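Local coordinates for putative protein-disulfide isomerase (Pseudomonas syringae pv. tomato, PDB 3GN3) that is of unproven function but probably belongs to the DsbA-like thiol-disulfide oxidoreductases and takes part in thiol-disulfide exchange, at residues A[9-14]-A[50-55]; A[21-26]-A[58-63]. All blocks are in the same frame, centred on the assembly; numbering follows the deposited sequence.

Contact 1: residues A[9-14]-A[50-55]; sequences LSWGHG and VRIRLQ
Strand 10-12 runs antiparallel to residues 50-54 of strand 48-54, their axes 4.8 Å apart and their directions 165° from each other, and forms an outermost strand of the mixed sheet, consistent with the thioredoxin-like fold of DsbA proteins. W11 and V50 are a hydrogen-bonded pair: V50 N reaches W11 O at 2.8 Å, nearly along the carbonyl axis, and W11 N returns a bond to V50 O at 2.9 Å. After the non-hydrogen-bonded pair S10 and R51, I52 N binds L9 O in the carbonyl plane (3.0 Å). W11, V50 and I52 turn to one face, where helix 36-43 packs. With its CG beside its own backbone N, the W11 indole crosses I52 obliquely, CZ3 lying 3.7 Å from I52 CD1. The indole is held further by a hydrogen bond from NE1 to E81 and a cation-pi contact with K80. L9 meets I52 CB to CB, and M87 packs against both. On the other face R51 extends from CG to NE alongside S10, its CB lying over the R53 guanidinium. The S10 hydroxyl, anti to its backbone N (chi1 -166°), accepts from R51 NE, its OG 2.9 Å away and 16° out of the guanidinium plane.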
ATOM      1  N   LEU A   9       7.576 -18.644  11.356  1.00 50.77           N
ATOM      2  CA  LEU A   9       6.953 -18.260  12.611  1.00 48.56           C
ATOM      3  C   LEU A   9       5.461 -18.556  12.556  1.00 47.49           C
ATOM      4  O   LEU A   9       4.637 -17.647  12.545  1.00 47.33           O
ATOM      5  CB  LEU A   9       7.231 -16.787  12.883  1.00 48.21           C
ATOM      6  CG  LEU A   9       8.581 -16.448  13.525  1.00 46.68           C
ATOM      7  CD1 LEU A   9       9.680 -17.416  13.144  1.00 45.42           C
ATOM      8  CD2 LEU A   9       8.985 -15.015  13.249  1.00 43.55           C
ATOM      9  N   SER A  10       5.132 -19.845  12.520  1.00 45.74           N
ATOM     10  CA  SER A  10       3.787 -20.299  12.234  1.00 44.57           C
ATOM     11  C   SER A  10       3.344 -21.433  13.179  1.00 43.90           C
ATOM     12  O   SER A  10       4.124 -22.328  13.471  1.00 44.19           O
ATOM     13  CB  SER A  10       3.723 -20.758  10.790  1.00 44.45           C
ATOM     14  OG  SER A  10       2.384 -20.914  10.373  1.00 45.72           O
ATOM     15  N   TRP A  11       2.110 -21.376  13.676  1.00 42.19           N
ATOM     16  CA  TRP A  11       1.593 -22.378  14.598  1.00 41.00           C
ATOM     17  C   TRP A  11       0.133 -22.647  14.279  1.00 40.68           C
ATOM     18  O   TRP A  11      -0.594 -21.765  13.806  1.00 40.24           O
ATOM     19  CB  TRP A  11       1.700 -21.928  16.059  1.00 40.67           C
ATOM     20  CG  TRP A  11       3.085 -21.790  16.609  1.00 40.26           C
ATOM     21  CD1 TRP A  11       3.775 -22.716  17.347  1.00 40.31           C
ATOM     22  CD2 TRP A  11       3.945 -20.647  16.504  1.00 39.91           C
ATOM     23  NE1 TRP A  11       5.014 -22.227  17.701  1.00 38.87           N
ATOM     24  CE2 TRP A  11       5.148 -20.961  17.196  1.00 39.10           C
ATOM     25  CE3 TRP A  11       3.824 -19.388  15.884  1.00 40.11           C
ATOM     26  CZ2 TRP A  11       6.229 -20.062  17.283  1.00 38.46           C
ATOM     27  CZ3 TRP A  11       4.906 -18.485  15.976  1.00 39.08           C
ATOM     28  CH2 TRP A  11       6.090 -18.838  16.674  1.00 38.48           C
ATOM     29  N   GLY A  12      -0.300 -23.873  14.559  1.00 39.99           N
ATOM     30  CA  GLY A  12      -1.659 -24.284  14.271  1.00 39.48           C
ATOM     31  C   GLY A  12      -1.678 -24.724  12.835  1.00 39.28           C
ATOM     32  O   GLY A  12      -0.704 -24.521  12.120  1.00 39.11           O
ATOM     33  N   HIS A  13      -2.775 -25.329  12.405  1.00 39.39           N
ATOM     34  CA  HIS A  13      -2.861 -25.837  11.051  1.00 39.94           C
ATOM     35  C   HIS A  13      -4.267 -25.652  10.480  1.00 40.27           C
ATOM     36  O   HIS A  13      -4.621 -26.289   9.494  1.00 40.37           O
ATOM     37  CB  HIS A  13      -2.428 -27.309  11.005  1.00 40.06           C
ATOM     38  CG  HIS A  13      -3.283 -28.212  11.843  1.00 41.37           C
ATOM     39  ND1 HIS A  13      -2.986 -28.510  13.162  1.00 42.15           N
ATOM     40  CD2 HIS A  13      -4.443 -28.860  11.560  1.00 41.03           C
ATOM     41  CE1 HIS A  13      -3.923 -29.308  13.650  1.00 40.36           C
ATOM     42  NE2 HIS A  13      -4.821 -29.529  12.702  1.00 40.72           N
ATOM     43  N   GLY A  14      -5.058 -24.768  11.091  1.00 40.56           N
ATOM     44  CA  GLY A  14      -6.419 -24.481  10.614  1.00 40.61           C
ATOM     45  C   GLY A  14      -6.450 -23.648   9.335  1.00 40.78           C
ATOM     46  O   GLY A  14      -5.426 -23.083   8.935  1.00 40.81           O
ATOM     47  N   VAL A  50      -1.819 -19.331  13.208  1.00 37.63           N
ATOM     48  CA  VAL A  50      -1.307 -18.073  13.722  1.00 37.16           C
ATOM     49  C   VAL A  50       0.111 -17.869  13.200  1.00 36.90           C
ATOM     50  O   VAL A  50       0.960 -18.725  13.390  1.00 36.64           O
ATOM     51  CB  VAL A  50      -1.286 -18.073  15.266  1.00 37.24           C
ATOM     52  CG1 VAL A  50      -0.628 -16.831  15.802  1.00 37.16           C
ATOM     53  CG2 VAL A  50      -2.704 -18.201  15.832  1.00 37.98           C
ATOM     54  N   ARG A  51       0.363 -16.750  12.522  1.00 36.82           N
ATOM     55  CA  ARG A  51       1.732 -16.400  12.105  1.00 36.51           C
ATOM     56  C   ARG A  51       2.151 -15.045  12.640  1.00 36.10           C
ATOM     57  O   ARG A  51       1.388 -14.074  12.576  1.00 36.22           O
ATOM     58  CB  ARG A  51       1.882 -16.393  10.589  1.00 36.47           C
ATOM     59  CG  ARG A  51       1.326 -17.612   9.917  1.00 37.63           C
ATOM     60  CD  ARG A  51       1.907 -17.769   8.556  1.00 38.30           C
ATOM     61  NE  ARG A  51       1.827 -19.155   8.132  1.00 41.27           N
ATOM     62  CZ  ARG A  51       1.222 -19.551   7.027  1.00 41.87           C
ATOM     63  NH1 ARG A  51       0.664 -18.664   6.231  1.00 45.36           N
ATOM     64  NH2 ARG A  51       1.186 -20.822   6.712  1.00 40.90           N
ATOM     65  N   ILE A  52       3.369 -14.997  13.157  1.00 35.50           N
ATOM     66  CA  ILE A  52       4.027 -13.756  13.519  1.00 35.27           C
ATOM     67  C   ILE A  52       4.832 -13.179  12.329  1.00 35.14           C
ATOM     68  O   ILE A  52       5.575 -13.901  11.652  1.00 35.06           O
ATOM     69  CB  ILE A  52       4.942 -13.965  14.737  1.00 34.90           C
ATOM     70  CG1 ILE A  52       4.110 -14.471  15.917  1.00 34.85           C
ATOM     71  CG2 ILE A  52       5.698 -12.661  15.091  1.00 34.86           C
ATOM     72  CD1 ILE A  52       4.925 -14.949  17.117  1.00 34.46           C
ATOM     73  N   ARG A  53       4.656 -11.882  12.064  1.00 34.94           N
ATOM     74  CA  ARG A  53       5.547 -11.162  11.151  1.00 34.57           C
ATOM     75  C   ARG A  53       6.196 -10.075  11.970  1.00 34.75           C
ATOM     76  O   ARG A  53       5.571  -9.508  12.868  1.00 34.76           O
ATOM     77  CB  ARG A  53       4.827 -10.527   9.968  1.00 34.37           C
ATOM     78  CG  ARG A  53       3.631 -11.258   9.398  1.00 35.58           C
ATOM     79  CD  ARG A  53       3.949 -12.684   9.084  1.00 37.32           C
ATOM     80  NE  ARG A  53       3.126 -13.255   8.028  1.00 36.62           N
ATOM     81  CZ  ARG A  53       3.396 -14.429   7.466  1.00 34.66           C
ATOM     82  NH1 ARG A  53       4.442 -15.113   7.890  1.00 32.35           N
ATOM     83  NH2 ARG A  53       2.636 -14.910   6.485  1.00 33.99           N
ATOM     84  N   LEU A  54       7.452  -9.776  11.658  1.00 34.50           N
ATOM     85  CA  LEU A  54       8.208  -8.833  12.457  1.00 34.19           C
ATOM     86  C   LEU A  54       8.134  -7.430  11.855  1.00 34.15           C
ATOM     87  O   LEU A  54       8.535  -7.196  10.709  1.00 34.35           O
ATOM     88  CB  LEU A  54       9.647  -9.341  12.629  1.00 34.30           C
ATOM     89  CG  LEU A  54       9.693 -10.727  13.295  1.00 34.09           C
ATOM     90  CD1 LEU A  54      11.077 -11.309  13.215  1.00 34.08           C
ATOM     91  CD2 LEU A  54       9.186 -10.702  14.744  1.00 31.18           C
ATOM     92  N   GLN A  55       7.566  -6.510  12.621  1.00 33.81           N
ATOM     93  CA  GLN A  55       7.386  -5.130  12.194  1.00 33.32           C
ATOM     94  C   GLN A  55       8.430  -4.306  12.906  1.00 33.28           C
ATOM     95  O   GLN A  55       8.199  -3.843  14.035  1.00 33.78           O
ATOM     96  CB  GLN A  55       5.977  -4.644  12.581  1.00 33.71           C
ATOM     97  CG  GLN A  55       5.713  -3.127  12.416  1.00 33.71           C
ATOM     98  CD  GLN A  55       5.470  -2.730  10.972  1.00 33.61           C
ATOM     99  OE1 GLN A  55       5.718  -3.513  10.051  1.00 35.04           O
ATOM    100  NE2 GLN A  55       4.971  -1.518  10.764  1.00 32.94           N
TER

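Contact 2: residues A[21-26]-A[58-63]; sequences FLEPTC and PWHMFS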
ATOM      1  N   PHE A  21       1.450  -8.598  13.223  1.00 29.84           N
ATOM      2  CA  PHE A  21       2.687  -7.869  12.998  1.00 29.34           C
ATOM      3  C   PHE A  21       3.141  -7.320  14.317  1.00 29.84           C
ATOM      4  O   PHE A  21       2.426  -6.556  14.959  1.00 30.17           O
ATOM      5  CB  PHE A  21       2.487  -6.742  11.962  1.00 29.19           C
ATOM      6  CG  PHE A  21       2.310  -7.242  10.559  1.00 27.95           C
ATOM      7  CD1 PHE A  21       3.409  -7.324   9.695  1.00 26.49           C
ATOM      8  CD2 PHE A  21       1.058  -7.684  10.107  1.00 26.93           C
ATOM      9  CE1 PHE A  21       3.264  -7.817   8.378  1.00 25.24           C
ATOM     10  CE2 PHE A  21       0.890  -8.181   8.793  1.00 26.45           C
ATOM     11  CZ  PHE A  21       2.001  -8.242   7.926  1.00 25.95           C
ATOM     12  N   LEU A  22       4.338  -7.709  14.728  1.00 30.43           N
ATOM     13  CA  LEU A  22       4.816  -7.362  16.054  1.00 31.20           C
ATOM     14  C   LEU A  22       6.180  -6.683  16.002  1.00 31.86           C
ATOM     15  O   LEU A  22       7.074  -7.118  15.270  1.00 32.05           O
ATOM     16  CB  LEU A  22       4.865  -8.604  16.958  1.00 30.58           C
ATOM     17  CG  LEU A  22       3.582  -9.409  17.236  1.00 30.96           C
ATOM     18  CD1 LEU A  22       3.936 -10.803  17.816  1.00 28.59           C
ATOM     19  CD2 LEU A  22       2.600  -8.655  18.166  1.00 29.12           C
ATOM     20  N   GLU A  23       6.313  -5.598  16.752  1.00 32.53           N
ATOM     21  CA  GLU A  23       7.615  -5.021  17.051  1.00 34.01           C
ATOM     22  C   GLU A  23       8.028  -5.596  18.412  1.00 34.41           C
ATOM     23  O   GLU A  23       7.344  -5.358  19.417  1.00 35.21           O
ATOM     24  CB  GLU A  23       7.550  -3.473  17.054  1.00 33.81           C
ATOM     25  CG  GLU A  23       8.609  -2.736  17.895  1.00 35.14           C
ATOM     26  CD  GLU A  23      10.057  -3.027  17.478  1.00 38.00           C
ATOM     27  OE1 GLU A  23      10.406  -2.823  16.284  1.00 37.23           O
ATOM     28  OE2 GLU A  23      10.844  -3.451  18.366  1.00 39.24           O
ATOM     29  N   PRO A  24       9.135  -6.356  18.455  1.00 34.78           N
ATOM     30  CA  PRO A  24       9.529  -7.112  19.673  1.00 35.04           C
ATOM     31  C   PRO A  24       9.704  -6.287  20.949  1.00 34.87           C
ATOM     32  O   PRO A  24       9.582  -6.843  22.051  1.00 35.11           O
ATOM     33  CB  PRO A  24      10.870  -7.756  19.289  1.00 35.19           C
ATOM     34  CG  PRO A  24      10.948  -7.635  17.775  1.00 35.55           C
ATOM     35  CD  PRO A  24      10.162  -6.426  17.401  1.00 34.66           C
ATOM     36  N   THR A  25       9.982  -4.992  20.816  1.00 34.52           N
ATOM     37  CA  THR A  25      10.156  -4.135  21.995  1.00 34.43           C
ATOM     38  C   THR A  25       9.033  -3.113  22.171  1.00 34.37           C
ATOM     39  O   THR A  25       9.206  -2.107  22.871  1.00 34.69           O
ATOM     40  CB  THR A  25      11.519  -3.377  21.992  1.00 34.41           C
ATOM     41  OG1 THR A  25      11.607  -2.533  20.834  1.00 34.72           O
ATOM     42  CG2 THR A  25      12.677  -4.339  22.003  1.00 33.73           C
ATOM     43  N   CYS A  26       7.894  -3.350  21.531  1.00 34.12           N
ATOM     44  CA  CYS A  26       6.765  -2.424  21.628  1.00 33.82           C
ATOM     45  C   CYS A  26       5.783  -2.910  22.695  1.00 33.50           C
ATOM     46  O   CYS A  26       5.392  -4.069  22.693  1.00 33.12           O
ATOM     47  CB  CYS A  26       6.107  -2.265  20.261  1.00 33.80           C
ATOM     48  SG  CYS A  26       4.306  -1.927  20.230  1.00 35.48           S
ATOM     49  N   PRO A  58      11.515   2.003  13.263  1.00 32.74           N
ATOM     50  CA  PRO A  58      12.778   2.768  13.282  1.00 32.55           C
ATOM     51  C   PRO A  58      12.934   3.664  14.503  1.00 32.74           C
ATOM     52  O   PRO A  58      14.075   4.007  14.872  1.00 32.48           O
ATOM     53  CB  PRO A  58      12.717   3.609  12.005  1.00 32.19           C
ATOM     54  CG  PRO A  58      11.783   2.891  11.116  1.00 32.81           C
ATOM     55  CD  PRO A  58      10.738   2.281  12.039  1.00 32.91           C
ATOM     56  N   TRP A  59      11.822   4.029  15.140  1.00 32.83           N
ATOM     57  CA  TRP A  59      11.926   4.769  16.407  1.00 33.41           C
ATOM     58  C   TRP A  59      12.219   3.864  17.620  1.00 33.88           C
ATOM     59  O   TRP A  59      12.473   4.357  18.718  1.00 34.98           O
ATOM     60  CB  TRP A  59      10.728   5.697  16.640  1.00 33.27           C
ATOM     61  CG  TRP A  59       9.408   4.980  16.759  1.00 32.86           C
ATOM     62  CD1 TRP A  59       8.771   4.626  17.912  1.00 31.50           C
ATOM     63  CD2 TRP A  59       8.566   4.541  15.682  1.00 31.21           C
ATOM     64  NE1 TRP A  59       7.582   3.995  17.623  1.00 31.25           N
ATOM     65  CE2 TRP A  59       7.428   3.927  16.263  1.00 30.28           C
ATOM     66  CE3 TRP A  59       8.659   4.608  14.283  1.00 30.32           C
ATOM     67  CZ2 TRP A  59       6.394   3.362  15.496  1.00 28.64           C
ATOM     68  CZ3 TRP A  59       7.606   4.046  13.509  1.00 29.73           C
ATOM     69  CH2 TRP A  59       6.497   3.436  14.127  1.00 29.04           C
ATOM     70  N   HIS A  60      12.191   2.549  17.426  1.00 33.85           N
ATOM     71  CA  HIS A  60      12.761   1.600  18.391  1.00 34.01           C
ATOM     72  C   HIS A  60      14.201   1.253  17.924  1.00 33.66           C
ATOM     73  O   HIS A  60      14.397   0.334  17.125  1.00 33.43           O
ATOM     74  CB  HIS A  60      11.870   0.347  18.487  1.00 34.14           C
ATOM     75  CG  HIS A  60      10.560   0.590  19.173  1.00 35.88           C
ATOM     76  ND1 HIS A  60      10.222  -0.013  20.365  1.00 37.84           N
ATOM     77  CD2 HIS A  60       9.522   1.403  18.856  1.00 37.25           C
ATOM     78  CE1 HIS A  60       9.030   0.413  20.751  1.00 37.36           C
ATOM     79  NE2 HIS A  60       8.584   1.272  19.854  1.00 37.26           N
ATOM     80  N   MET A  61      15.192   2.002  18.412  1.00 33.20           N
ATOM     81  CA  MET A  61      16.528   2.066  17.768  1.00 33.32           C
ATOM     82  C   MET A  61      17.357   0.766  17.757  1.00 33.79           C
ATOM     83  O   MET A  61      18.207   0.570  16.873  1.00 33.85           O
ATOM     84  CB  MET A  61      17.341   3.273  18.267  1.00 33.00           C
ATOM     85  CG  MET A  61      16.848   4.633  17.700  1.00 32.15           C
ATOM     86  SD  MET A  61      17.585   6.191  18.311  1.00 28.74           S
ATOM     87  CE  MET A  61      17.368   6.096  20.091  1.00 29.57           C
ATOM     88  N   PHE A  62      17.090  -0.145  18.691  1.00 33.78           N
ATOM     89  CA  PHE A  62      17.751  -1.441  18.627  1.00 33.81           C
ATOM     90  C   PHE A  62      16.905  -2.518  17.946  1.00 33.57           C
ATOM     91  O   PHE A  62      17.220  -3.712  18.033  1.00 34.24           O
ATOM     92  CB  PHE A  62      18.259  -1.900  20.012  1.00 34.46           C
ATOM     93  CG  PHE A  62      19.687  -1.491  20.308  1.00 35.72           C
ATOM     94  CD1 PHE A  62      19.992  -0.763  21.448  1.00 38.09           C
ATOM     95  CD2 PHE A  62      20.720  -1.828  19.436  1.00 38.25           C
ATOM     96  CE1 PHE A  62      21.322  -0.370  21.728  1.00 39.95           C
ATOM     97  CE2 PHE A  62      22.049  -1.447  19.697  1.00 39.64           C
ATOM     98  CZ  PHE A  62      22.348  -0.713  20.850  1.00 38.85           C
ATOM     99  N   SER A  63      15.868  -2.107  17.225  1.00 32.77           N
ATOM    100  CA  SER A  63      14.950  -3.062  16.628  1.00 32.44           C
ATOM    101  C   SER A  63      15.639  -3.958  15.607  1.00 33.19           C
ATOM    102  O   SER A  63      15.407  -5.177  15.580  1.00 33.14           O
ATOM    103  CB  SER A  63      13.761  -2.349  15.988  1.00 32.20           C
ATOM    104  OG  SER A  63      12.882  -3.272  15.365  1.00 30.92           O
TER
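E23 leaves its backbone with CG anti to N; this chi1 (155°) sets CG over the H60 ring, and the bend at chi2 (59°) swings the carboxylate between T25 and S63. The T25 chi1 puts OG1 between its own N and carbonyl carbon. A directed chain results: H60 ND1 donates to T25 OG1 (2.9 Å), and T25 OG1 in turn donates to E23 OE2 (2.7 Å) from above the carboxylate plane. The anti lone pair of E23 OE2 takes a second bond, from T25 N at 3.0 Å, within the type I turn E23 to C26. E23 OE1 uses its syn lone pair for S63 OG at 2.7 Å and also accepts from Q57 N; S63 OG is bonded to S56 as well. E23 CG lies 4.1 Å from the H60 ring centroid in a CH-pi contact, with carboxylate and ring planes 22° apart. The buried carboxylate may favour a protonated H60. H60 CE1 lies 3.7 Å from C26 CA, and C26 N-caps helix 27-33. Following strand 16-22, C26 stands at the first cysteine of the thioredoxin-like CXXC motif, with S29 in place of the second (CXXS), probably the active site.

Both contacts build on one sheet, in which strand 48-54 lies between strands 10-12 and 16-22. Contact 1 adds a strand to the flank of that sheet and is only partly buried; backbone bonds and apolar side chains dominate it. Contact 2 lies wholly buried beyond the ends of the two parallel strands, where side-chain polar bonds join two turns, each leading into a helix. The centres are about 18 Å apart, yet the contacts touch: residues 50-55 reach residues 21-26 through probable hydrogen bonds of R53 O with L22 N and Q55 N with L22 O. Strand 48-54 thus carries the pairing of contact 1 towards the probable active-site end of contact 2.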